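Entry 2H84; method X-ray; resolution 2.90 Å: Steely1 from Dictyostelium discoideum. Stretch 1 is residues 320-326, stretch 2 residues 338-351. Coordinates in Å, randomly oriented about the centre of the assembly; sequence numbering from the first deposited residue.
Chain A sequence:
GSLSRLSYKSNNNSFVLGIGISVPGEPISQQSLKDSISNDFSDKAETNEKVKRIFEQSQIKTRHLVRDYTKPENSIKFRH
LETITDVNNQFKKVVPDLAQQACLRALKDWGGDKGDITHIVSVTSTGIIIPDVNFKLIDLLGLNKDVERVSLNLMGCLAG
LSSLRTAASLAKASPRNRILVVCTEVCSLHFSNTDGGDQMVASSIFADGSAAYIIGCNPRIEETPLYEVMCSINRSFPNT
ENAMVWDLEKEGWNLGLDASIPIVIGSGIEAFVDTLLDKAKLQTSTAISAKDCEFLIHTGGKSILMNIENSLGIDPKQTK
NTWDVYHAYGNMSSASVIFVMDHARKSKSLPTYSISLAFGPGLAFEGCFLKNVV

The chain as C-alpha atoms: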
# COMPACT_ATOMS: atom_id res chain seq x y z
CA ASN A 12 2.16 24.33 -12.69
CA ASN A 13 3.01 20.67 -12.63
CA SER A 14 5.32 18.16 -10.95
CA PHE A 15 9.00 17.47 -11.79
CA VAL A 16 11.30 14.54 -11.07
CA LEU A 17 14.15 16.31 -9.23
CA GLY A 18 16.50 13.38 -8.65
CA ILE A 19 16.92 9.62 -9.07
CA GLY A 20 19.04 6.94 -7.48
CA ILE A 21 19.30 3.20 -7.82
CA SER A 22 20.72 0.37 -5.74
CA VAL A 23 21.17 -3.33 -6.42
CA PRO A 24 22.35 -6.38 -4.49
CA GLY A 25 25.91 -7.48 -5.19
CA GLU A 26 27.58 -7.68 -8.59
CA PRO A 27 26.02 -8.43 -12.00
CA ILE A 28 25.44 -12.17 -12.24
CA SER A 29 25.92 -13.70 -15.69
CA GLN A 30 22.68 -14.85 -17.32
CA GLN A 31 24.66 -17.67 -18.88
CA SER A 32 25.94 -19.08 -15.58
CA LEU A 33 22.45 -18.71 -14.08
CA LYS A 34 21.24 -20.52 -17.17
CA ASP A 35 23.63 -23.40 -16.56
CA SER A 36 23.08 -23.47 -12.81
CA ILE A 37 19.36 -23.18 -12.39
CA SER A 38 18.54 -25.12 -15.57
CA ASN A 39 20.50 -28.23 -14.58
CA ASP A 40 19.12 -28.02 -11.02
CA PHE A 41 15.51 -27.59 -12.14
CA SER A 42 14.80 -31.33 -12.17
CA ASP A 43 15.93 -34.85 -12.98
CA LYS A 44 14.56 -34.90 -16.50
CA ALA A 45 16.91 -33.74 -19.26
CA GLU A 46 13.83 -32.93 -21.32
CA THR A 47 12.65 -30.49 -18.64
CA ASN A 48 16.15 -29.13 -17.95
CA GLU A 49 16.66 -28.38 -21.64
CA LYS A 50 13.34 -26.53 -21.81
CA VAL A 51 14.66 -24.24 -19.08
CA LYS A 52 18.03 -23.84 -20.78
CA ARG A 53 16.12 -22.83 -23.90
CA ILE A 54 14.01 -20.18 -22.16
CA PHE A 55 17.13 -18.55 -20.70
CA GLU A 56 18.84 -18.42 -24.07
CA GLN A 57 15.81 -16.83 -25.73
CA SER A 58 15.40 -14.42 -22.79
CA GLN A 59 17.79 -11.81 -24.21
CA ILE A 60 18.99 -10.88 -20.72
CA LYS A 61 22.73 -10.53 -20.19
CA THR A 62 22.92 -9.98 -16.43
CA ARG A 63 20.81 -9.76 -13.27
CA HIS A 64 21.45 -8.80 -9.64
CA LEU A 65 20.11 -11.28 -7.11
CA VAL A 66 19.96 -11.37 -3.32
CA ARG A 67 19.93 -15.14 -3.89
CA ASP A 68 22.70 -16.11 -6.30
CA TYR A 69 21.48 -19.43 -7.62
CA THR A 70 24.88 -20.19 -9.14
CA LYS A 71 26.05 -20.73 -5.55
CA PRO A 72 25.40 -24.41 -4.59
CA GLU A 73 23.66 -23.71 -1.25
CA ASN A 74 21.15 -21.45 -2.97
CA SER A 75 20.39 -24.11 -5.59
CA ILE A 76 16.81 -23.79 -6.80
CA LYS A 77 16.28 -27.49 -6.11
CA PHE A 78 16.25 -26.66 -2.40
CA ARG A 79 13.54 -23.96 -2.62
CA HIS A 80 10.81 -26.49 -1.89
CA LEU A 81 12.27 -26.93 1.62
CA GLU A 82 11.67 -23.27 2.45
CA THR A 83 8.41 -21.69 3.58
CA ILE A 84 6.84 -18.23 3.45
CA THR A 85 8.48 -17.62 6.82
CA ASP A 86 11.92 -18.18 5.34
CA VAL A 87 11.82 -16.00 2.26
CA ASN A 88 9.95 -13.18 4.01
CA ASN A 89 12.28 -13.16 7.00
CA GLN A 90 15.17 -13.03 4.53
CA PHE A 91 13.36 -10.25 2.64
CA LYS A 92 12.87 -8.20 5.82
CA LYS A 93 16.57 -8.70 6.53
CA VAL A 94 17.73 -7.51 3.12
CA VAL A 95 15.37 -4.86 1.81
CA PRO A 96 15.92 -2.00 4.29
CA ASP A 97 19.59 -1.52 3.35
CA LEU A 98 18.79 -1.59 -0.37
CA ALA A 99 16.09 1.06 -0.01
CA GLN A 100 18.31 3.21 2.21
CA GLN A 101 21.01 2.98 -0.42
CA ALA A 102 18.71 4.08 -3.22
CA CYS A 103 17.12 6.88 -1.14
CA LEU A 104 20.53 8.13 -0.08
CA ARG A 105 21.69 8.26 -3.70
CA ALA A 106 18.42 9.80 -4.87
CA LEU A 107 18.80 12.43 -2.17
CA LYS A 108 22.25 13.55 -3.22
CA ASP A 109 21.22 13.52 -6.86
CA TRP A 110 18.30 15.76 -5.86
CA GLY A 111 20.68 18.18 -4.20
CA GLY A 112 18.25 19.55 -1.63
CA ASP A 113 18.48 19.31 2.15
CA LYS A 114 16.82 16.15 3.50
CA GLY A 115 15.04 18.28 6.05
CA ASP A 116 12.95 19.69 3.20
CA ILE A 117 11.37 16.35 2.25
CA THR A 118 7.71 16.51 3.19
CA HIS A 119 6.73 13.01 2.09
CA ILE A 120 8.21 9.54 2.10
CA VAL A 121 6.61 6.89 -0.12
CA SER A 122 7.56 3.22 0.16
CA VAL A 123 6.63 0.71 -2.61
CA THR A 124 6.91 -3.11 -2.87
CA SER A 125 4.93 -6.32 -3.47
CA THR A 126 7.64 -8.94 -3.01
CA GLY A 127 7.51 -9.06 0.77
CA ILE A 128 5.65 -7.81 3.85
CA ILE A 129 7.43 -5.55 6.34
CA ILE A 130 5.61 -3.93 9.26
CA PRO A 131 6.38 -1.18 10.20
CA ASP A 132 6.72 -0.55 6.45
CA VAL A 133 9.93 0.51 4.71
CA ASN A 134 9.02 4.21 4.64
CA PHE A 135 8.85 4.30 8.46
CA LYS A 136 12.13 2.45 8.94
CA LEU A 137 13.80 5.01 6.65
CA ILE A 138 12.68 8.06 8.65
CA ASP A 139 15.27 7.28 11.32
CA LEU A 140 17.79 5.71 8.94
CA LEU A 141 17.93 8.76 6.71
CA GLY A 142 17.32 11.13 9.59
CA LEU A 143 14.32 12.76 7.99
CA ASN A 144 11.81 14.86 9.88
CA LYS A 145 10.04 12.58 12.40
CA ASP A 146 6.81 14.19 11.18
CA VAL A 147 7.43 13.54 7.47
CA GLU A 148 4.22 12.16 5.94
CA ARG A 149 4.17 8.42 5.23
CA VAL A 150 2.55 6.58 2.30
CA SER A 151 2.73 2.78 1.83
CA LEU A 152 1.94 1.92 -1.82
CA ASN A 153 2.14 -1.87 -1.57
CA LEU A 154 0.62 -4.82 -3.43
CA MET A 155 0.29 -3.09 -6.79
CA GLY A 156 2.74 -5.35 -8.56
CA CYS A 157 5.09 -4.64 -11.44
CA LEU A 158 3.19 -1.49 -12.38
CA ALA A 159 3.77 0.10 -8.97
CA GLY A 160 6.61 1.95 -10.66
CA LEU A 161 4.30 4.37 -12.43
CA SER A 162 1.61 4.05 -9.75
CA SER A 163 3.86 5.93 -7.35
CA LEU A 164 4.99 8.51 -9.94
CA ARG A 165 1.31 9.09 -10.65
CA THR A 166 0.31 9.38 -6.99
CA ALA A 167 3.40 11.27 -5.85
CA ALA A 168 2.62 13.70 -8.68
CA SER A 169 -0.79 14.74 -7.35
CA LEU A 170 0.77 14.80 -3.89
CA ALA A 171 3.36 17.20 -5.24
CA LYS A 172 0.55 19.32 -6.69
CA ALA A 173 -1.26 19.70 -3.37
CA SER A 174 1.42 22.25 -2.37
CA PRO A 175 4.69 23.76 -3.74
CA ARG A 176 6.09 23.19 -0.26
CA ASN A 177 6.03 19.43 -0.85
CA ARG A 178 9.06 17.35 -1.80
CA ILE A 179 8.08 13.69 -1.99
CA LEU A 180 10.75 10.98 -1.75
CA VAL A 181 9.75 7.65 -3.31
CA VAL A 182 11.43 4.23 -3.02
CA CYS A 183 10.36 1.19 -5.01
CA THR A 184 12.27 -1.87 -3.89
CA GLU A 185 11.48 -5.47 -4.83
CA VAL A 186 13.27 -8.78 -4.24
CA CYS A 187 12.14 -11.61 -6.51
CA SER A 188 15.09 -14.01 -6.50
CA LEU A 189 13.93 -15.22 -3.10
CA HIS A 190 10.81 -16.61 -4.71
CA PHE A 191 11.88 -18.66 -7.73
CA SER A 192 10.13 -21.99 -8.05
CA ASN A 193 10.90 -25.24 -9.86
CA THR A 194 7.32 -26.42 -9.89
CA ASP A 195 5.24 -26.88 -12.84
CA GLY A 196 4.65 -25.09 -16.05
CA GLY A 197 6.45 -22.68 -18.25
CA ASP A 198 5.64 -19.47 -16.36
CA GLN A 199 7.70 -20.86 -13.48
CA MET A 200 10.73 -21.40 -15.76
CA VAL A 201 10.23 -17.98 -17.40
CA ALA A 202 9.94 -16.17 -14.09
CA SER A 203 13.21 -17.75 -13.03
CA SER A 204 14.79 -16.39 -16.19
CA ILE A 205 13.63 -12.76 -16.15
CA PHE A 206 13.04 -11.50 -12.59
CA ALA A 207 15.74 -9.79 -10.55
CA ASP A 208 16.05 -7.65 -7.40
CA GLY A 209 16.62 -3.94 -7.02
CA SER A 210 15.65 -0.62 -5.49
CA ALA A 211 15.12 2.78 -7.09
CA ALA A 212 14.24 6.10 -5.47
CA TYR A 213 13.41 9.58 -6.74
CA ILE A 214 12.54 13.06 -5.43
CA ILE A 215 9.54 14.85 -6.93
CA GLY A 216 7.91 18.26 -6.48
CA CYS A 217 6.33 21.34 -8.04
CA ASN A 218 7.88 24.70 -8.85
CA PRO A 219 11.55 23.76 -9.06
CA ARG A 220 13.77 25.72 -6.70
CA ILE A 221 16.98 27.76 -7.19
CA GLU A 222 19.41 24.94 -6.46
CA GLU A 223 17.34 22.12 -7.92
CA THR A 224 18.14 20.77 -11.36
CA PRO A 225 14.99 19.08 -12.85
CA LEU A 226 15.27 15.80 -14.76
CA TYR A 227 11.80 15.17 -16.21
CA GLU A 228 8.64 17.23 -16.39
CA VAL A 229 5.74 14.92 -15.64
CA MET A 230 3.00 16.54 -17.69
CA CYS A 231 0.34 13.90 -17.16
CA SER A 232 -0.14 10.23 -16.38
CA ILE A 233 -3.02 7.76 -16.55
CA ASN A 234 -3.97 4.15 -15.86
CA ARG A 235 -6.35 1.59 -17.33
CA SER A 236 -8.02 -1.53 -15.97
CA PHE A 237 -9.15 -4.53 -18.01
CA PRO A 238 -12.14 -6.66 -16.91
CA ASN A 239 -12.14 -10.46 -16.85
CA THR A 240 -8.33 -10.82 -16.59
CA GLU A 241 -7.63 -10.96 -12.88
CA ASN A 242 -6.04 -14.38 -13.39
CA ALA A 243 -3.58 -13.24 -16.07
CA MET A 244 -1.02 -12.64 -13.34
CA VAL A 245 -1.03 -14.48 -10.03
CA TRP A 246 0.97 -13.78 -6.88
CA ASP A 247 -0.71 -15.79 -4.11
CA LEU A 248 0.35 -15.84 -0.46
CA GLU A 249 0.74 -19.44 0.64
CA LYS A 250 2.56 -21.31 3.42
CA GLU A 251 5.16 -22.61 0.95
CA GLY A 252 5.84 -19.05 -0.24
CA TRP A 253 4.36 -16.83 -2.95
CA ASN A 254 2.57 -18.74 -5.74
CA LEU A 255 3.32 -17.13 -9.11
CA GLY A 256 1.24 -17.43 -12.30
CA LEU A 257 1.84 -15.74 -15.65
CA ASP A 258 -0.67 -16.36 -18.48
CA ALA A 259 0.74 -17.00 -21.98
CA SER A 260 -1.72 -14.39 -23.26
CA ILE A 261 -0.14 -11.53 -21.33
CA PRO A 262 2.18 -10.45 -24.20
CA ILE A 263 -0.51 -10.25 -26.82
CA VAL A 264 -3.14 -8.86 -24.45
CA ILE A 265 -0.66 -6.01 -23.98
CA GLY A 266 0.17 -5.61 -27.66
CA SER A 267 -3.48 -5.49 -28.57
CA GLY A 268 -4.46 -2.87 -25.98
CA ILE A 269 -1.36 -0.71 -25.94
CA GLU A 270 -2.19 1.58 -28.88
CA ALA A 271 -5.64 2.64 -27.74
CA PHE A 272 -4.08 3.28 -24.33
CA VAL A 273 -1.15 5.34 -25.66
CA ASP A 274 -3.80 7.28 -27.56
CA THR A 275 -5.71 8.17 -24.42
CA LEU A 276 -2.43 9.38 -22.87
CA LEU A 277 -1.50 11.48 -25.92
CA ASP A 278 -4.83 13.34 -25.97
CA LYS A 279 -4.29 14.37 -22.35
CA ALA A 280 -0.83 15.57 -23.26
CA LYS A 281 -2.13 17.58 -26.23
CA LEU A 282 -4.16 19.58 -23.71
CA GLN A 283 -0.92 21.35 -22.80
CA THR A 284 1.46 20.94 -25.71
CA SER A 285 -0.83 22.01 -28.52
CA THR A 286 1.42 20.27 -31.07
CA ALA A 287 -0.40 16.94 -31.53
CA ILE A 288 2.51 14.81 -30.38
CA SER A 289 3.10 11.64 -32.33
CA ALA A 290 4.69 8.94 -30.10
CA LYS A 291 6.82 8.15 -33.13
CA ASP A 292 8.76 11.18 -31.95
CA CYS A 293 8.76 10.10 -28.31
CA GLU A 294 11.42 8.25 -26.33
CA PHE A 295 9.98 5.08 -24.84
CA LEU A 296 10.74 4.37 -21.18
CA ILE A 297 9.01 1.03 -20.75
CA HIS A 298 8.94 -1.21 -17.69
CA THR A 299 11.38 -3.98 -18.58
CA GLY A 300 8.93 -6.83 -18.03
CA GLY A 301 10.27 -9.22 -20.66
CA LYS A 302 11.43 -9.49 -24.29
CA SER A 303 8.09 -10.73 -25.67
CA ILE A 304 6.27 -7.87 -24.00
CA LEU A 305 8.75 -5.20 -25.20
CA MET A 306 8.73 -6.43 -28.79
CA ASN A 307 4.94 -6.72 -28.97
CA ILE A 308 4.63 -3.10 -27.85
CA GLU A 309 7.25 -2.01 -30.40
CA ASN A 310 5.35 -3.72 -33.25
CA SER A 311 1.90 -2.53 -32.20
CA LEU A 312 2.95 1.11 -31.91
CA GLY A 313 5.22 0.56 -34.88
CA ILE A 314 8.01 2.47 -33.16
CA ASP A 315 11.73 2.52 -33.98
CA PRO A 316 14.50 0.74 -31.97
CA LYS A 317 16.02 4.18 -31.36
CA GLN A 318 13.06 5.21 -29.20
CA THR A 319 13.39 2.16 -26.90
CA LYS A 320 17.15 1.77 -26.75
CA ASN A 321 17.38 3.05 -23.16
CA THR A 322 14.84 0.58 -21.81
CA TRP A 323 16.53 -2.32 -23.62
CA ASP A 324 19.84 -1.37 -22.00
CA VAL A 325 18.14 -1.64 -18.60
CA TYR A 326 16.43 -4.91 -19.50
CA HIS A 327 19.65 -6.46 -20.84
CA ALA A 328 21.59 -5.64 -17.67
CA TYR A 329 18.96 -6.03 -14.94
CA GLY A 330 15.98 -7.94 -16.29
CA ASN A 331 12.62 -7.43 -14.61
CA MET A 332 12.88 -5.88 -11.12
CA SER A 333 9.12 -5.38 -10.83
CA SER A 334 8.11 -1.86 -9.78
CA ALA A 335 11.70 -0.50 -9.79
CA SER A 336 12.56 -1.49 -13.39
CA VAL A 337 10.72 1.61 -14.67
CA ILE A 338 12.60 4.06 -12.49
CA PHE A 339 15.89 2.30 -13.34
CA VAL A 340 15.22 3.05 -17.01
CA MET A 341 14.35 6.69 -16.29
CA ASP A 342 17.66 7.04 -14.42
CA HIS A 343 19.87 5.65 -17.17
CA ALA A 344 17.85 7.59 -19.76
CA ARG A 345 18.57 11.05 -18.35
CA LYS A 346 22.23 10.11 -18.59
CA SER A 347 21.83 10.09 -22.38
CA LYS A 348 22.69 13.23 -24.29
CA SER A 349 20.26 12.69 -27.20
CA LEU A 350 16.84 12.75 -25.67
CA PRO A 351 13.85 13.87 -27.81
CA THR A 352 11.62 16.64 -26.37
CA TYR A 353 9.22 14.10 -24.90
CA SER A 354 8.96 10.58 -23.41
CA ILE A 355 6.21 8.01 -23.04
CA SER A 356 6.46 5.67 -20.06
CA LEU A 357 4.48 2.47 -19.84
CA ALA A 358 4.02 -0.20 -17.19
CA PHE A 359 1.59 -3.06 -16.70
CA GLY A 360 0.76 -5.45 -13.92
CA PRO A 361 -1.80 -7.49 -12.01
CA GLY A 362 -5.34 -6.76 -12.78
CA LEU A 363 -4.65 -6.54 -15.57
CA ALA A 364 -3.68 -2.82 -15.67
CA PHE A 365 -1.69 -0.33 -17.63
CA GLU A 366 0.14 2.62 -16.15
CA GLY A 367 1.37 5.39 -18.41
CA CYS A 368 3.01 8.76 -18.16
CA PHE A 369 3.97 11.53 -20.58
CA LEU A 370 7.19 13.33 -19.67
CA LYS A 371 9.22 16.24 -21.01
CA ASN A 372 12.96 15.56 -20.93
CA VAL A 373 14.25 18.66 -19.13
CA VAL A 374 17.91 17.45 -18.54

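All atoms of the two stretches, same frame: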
# COMPACT_ATOMS: atom_id res chain seq x y z
N LYS A 320 15.80 2.23 -27.02
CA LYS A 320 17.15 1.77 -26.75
C LYS A 320 17.46 1.80 -25.25
O LYS A 320 17.98 0.83 -24.71
CB LYS A 320 18.15 2.64 -27.50
CG LYS A 320 19.37 1.87 -27.97
CD LYS A 320 20.59 2.22 -27.15
CE LYS A 320 21.73 1.26 -27.44
NZ LYS A 320 22.94 1.63 -26.67
N ASN A 321 17.12 2.90 -24.59
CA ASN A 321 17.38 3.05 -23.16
C ASN A 321 16.75 1.97 -22.30
O ASN A 321 17.39 1.45 -21.38
CB ASN A 321 16.93 4.43 -22.68
CG ASN A 321 17.89 5.53 -23.10
OD1 ASN A 321 19.09 5.42 -22.88
ND2 ASN A 321 17.36 6.60 -23.69
N THR A 322 15.51 1.62 -22.58
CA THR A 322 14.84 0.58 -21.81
C THR A 322 15.44 -0.80 -22.09
O THR A 322 15.46 -1.66 -21.21
CB THR A 322 13.33 0.53 -22.12
OG1 THR A 322 13.14 0.38 -23.53
CG2 THR A 322 12.67 1.81 -21.74
N TRP A 323 15.93 -1.03 -23.31
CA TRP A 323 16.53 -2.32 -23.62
C TRP A 323 17.90 -2.44 -22.96
O TRP A 323 18.38 -3.54 -22.76
CB TRP A 323 16.67 -2.53 -25.13
CG TRP A 323 15.43 -3.03 -25.82
CD1 TRP A 323 14.49 -2.29 -26.49
CD2 TRP A 323 14.97 -4.39 -25.87
NE1 TRP A 323 13.47 -3.09 -26.93
CE2 TRP A 323 13.73 -4.38 -26.56
CE3 TRP A 323 15.47 -5.60 -25.38
CZ2 TRP A 323 13.00 -5.56 -26.78
CZ3 TRP A 323 14.73 -6.76 -25.60
CH2 TRP A 323 13.51 -6.73 -26.29
N ASP A 324 18.54 -1.31 -22.66
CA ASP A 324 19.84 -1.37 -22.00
C ASP A 324 19.56 -1.86 -20.59
O ASP A 324 20.23 -2.77 -20.09
CB ASP A 324 20.48 0.02 -21.93
CG ASP A 324 20.92 0.54 -23.28
OD1 ASP A 324 21.36 -0.27 -24.13
OD2 ASP A 324 20.86 1.77 -23.49
N VAL A 325 18.54 -1.27 -19.95
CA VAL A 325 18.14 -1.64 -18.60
C VAL A 325 17.73 -3.10 -18.55
O VAL A 325 18.18 -3.85 -17.68
CB VAL A 325 16.95 -0.80 -18.13
CG1 VAL A 325 16.50 -1.26 -16.76
CG2 VAL A 325 17.34 0.66 -18.11
N TYR A 326 16.88 -3.52 -19.48
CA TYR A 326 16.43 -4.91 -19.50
C TYR A 326 17.58 -5.89 -19.71
O TYR A 326 17.62 -6.94 -19.06
CB TYR A 326 15.35 -5.10 -20.58
CG TYR A 326 14.88 -6.54 -20.74
CD1 TYR A 326 15.33 -7.33 -21.81
CD2 TYR A 326 14.03 -7.13 -19.80
CE1 TYR A 326 14.94 -8.67 -21.94
CE2 TYR A 326 13.63 -8.47 -19.91
CZ TYR A 326 14.09 -9.24 -20.99
OH TYR A 326 13.71 -10.56 -21.10
N ILE A 338 11.73 3.02 -13.03
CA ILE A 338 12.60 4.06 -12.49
C ILE A 338 14.04 3.84 -12.95
O ILE A 338 14.72 4.79 -13.34
CB ILE A 338 12.53 4.08 -10.97
CG1 ILE A 338 11.05 4.12 -10.54
CG2 ILE A 338 13.30 5.26 -10.42
CD1 ILE A 338 10.27 5.31 -11.05
N PHE A 339 14.53 2.60 -12.90
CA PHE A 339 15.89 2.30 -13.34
C PHE A 339 16.12 2.83 -14.75
O PHE A 339 17.16 3.44 -15.04
CB PHE A 339 16.15 0.79 -13.33
CG PHE A 339 16.86 0.29 -12.11
CD1 PHE A 339 16.23 0.30 -10.87
CD2 PHE A 339 18.16 -0.21 -12.21
CE1 PHE A 339 16.89 -0.20 -9.73
CE2 PHE A 339 18.82 -0.71 -11.08
CZ PHE A 339 18.19 -0.71 -9.84
N VAL A 340 15.15 2.59 -15.63
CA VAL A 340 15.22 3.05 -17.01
C VAL A 340 15.26 4.58 -17.06
O VAL A 340 16.09 5.16 -17.75
CB VAL A 340 14.03 2.55 -17.85
CG1 VAL A 340 14.06 3.20 -19.22
CG2 VAL A 340 14.08 1.04 -17.98
N MET A 341 14.37 5.23 -16.32
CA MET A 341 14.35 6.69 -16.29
C MET A 341 15.72 7.24 -15.88
O MET A 341 16.20 8.22 -16.46
CB MET A 341 13.27 7.20 -15.33
CG MET A 341 11.87 7.01 -15.85
SD MET A 341 10.62 7.46 -14.65
CE MET A 341 10.35 9.11 -15.02
N ASP A 342 16.35 6.62 -14.88
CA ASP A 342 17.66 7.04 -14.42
C ASP A 342 18.68 7.01 -15.55
O ASP A 342 19.23 8.04 -15.94
CB ASP A 342 18.13 6.14 -13.26
CG ASP A 342 19.65 6.14 -13.08
OD1 ASP A 342 20.24 7.20 -12.76
OD2 ASP A 342 20.26 5.06 -13.25
N HIS A 343 18.92 5.82 -16.09
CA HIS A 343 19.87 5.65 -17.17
C HIS A 343 19.54 6.46 -18.42
O HIS A 343 20.43 6.78 -19.19
CB HIS A 343 19.99 4.16 -17.48
CG HIS A 343 20.67 3.85 -18.78
ND1 HIS A 343 19.98 3.80 -19.98
CD2 HIS A 343 21.95 3.53 -19.07
CE1 HIS A 343 20.82 3.47 -20.95
NE2 HIS A 343 22.02 3.30 -20.42
N ALA A 344 18.27 6.83 -18.59
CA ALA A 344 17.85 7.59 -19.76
C ALA A 344 18.26 9.06 -19.70
O ALA A 344 18.62 9.66 -20.72
CB ALA A 344 16.34 7.47 -19.94
N ARG A 345 18.20 9.65 -18.50
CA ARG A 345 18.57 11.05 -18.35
C ARG A 345 20.09 11.21 -18.42
O ARG A 345 20.61 12.33 -18.43
CB ARG A 345 18.03 11.63 -17.03
CG ARG A 345 18.38 10.86 -15.75
CD ARG A 345 19.83 11.01 -15.32
NE ARG A 345 20.10 10.21 -14.13
CZ ARG A 345 19.97 10.63 -12.88
NH1 ARG A 345 19.58 11.88 -12.63
NH2 ARG A 345 20.20 9.80 -11.87
N LYS A 346 20.79 10.09 -18.48
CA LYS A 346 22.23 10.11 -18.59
C LYS A 346 22.58 10.27 -20.07
O LYS A 346 23.67 10.69 -20.42
CB LYS A 346 22.84 8.83 -18.00
CG LYS A 346 22.62 8.73 -16.49
CD LYS A 346 23.60 7.78 -15.80
CE LYS A 346 23.29 6.32 -16.08
NZ LYS A 346 24.20 5.39 -15.35
N SER A 347 21.62 9.96 -20.94
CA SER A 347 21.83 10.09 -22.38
C SER A 347 21.89 11.56 -22.75
O SER A 347 21.32 12.41 -22.07
CB SER A 347 20.68 9.43 -23.14
OG SER A 347 20.72 9.76 -24.52
N LYS A 348 22.56 11.86 -23.86
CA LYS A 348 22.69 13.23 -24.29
C LYS A 348 21.91 13.51 -25.59
O LYS A 348 22.11 14.54 -26.22
CB LYS A 348 24.16 13.51 -24.51
CG LYS A 348 24.57 14.86 -24.18
CD LYS A 348 25.16 14.86 -22.86
CE LYS A 348 24.63 16.04 -22.25
NZ LYS A 348 24.97 16.06 -20.85
N SER A 349 21.04 12.57 -25.97
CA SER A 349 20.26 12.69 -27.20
C SER A 349 18.78 12.38 -27.00
O SER A 349 18.14 11.61 -27.76
CB SER A 349 20.86 11.82 -28.32
OG SER A 349 20.98 10.46 -27.95
N LEU A 350 18.23 13.00 -25.96
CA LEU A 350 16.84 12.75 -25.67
C LEU A 350 15.88 13.69 -26.33
O LEU A 350 16.02 14.94 -26.15
CB LEU A 350 16.58 12.79 -24.15
CG LEU A 350 16.90 11.53 -23.34
CD1 LEU A 350 17.01 11.87 -21.89
CD2 LEU A 350 15.85 10.49 -23.53
N PRO A 351 14.89 13.14 -27.08
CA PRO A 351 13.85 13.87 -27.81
C PRO A 351 13.25 15.00 -26.91
O PRO A 351 13.74 15.25 -25.79
CB PRO A 351 12.72 12.86 -28.04
CG PRO A 351 13.30 11.52 -27.65
CD PRO A 351 14.56 11.76 -26.90

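Two helical segments cross steeply here, their N-to-C directions 121° apart and their axes 8.8 Å apart at closest approach. The contact buries 408 Å² in total, and no hydrogen bond or salt bridge spans it: packing does the work, with polar groups placed beside it.

The apolar part centres on V340. Its CG2 lies 3.3 Å from CG2 of V325, and its CG1 comes within 3.2 Å of CG2 of T322, a tight fit that accompanies a CA–CA distance of 5.4 Å between V340 and T322. Both valines point toward the opposing stretch with chi1 in the t well, and their short branched side chains fill the crossing without holding the helices apart. T322, at chi1 p, offers its methyl to V340 while OG1 is hydrogen-bonded close by in the chain. F339 contributes its base, CB lying 4.0 Å from CG1 of V325; its CA-to-CB bond points toward stretch 1, but the ring leads away.

N321 is buried against A344, where the CA atoms are 5.7 Å apart. Its CG sits 3.9 Å from A344 CA, a close approach over a residue whose side chain is a single methyl. ND2 lies 4.2 Å from L350 CD2 and is hydrogen-bonded elsewhere in the structure, so this buried amide nitrogen is not left unpaired.

The polar margin gathers around H343. Its CE1 is 3.2 Å from N321 OD1 and 3.1 Å from D324 OD2, the carboxylate oxygen meeting the ring at its edge. These are close carbon–oxygen approaches to a polarised ring carbon.

Within each stretch, salt bridges tie charged side chains together: K320 NZ to D324 OD1 at 3.5 Å, and R345 NH2 to D342 OD1 at 2.7 Å. Neither K320, D342 nor R345 touches the opposite stretch.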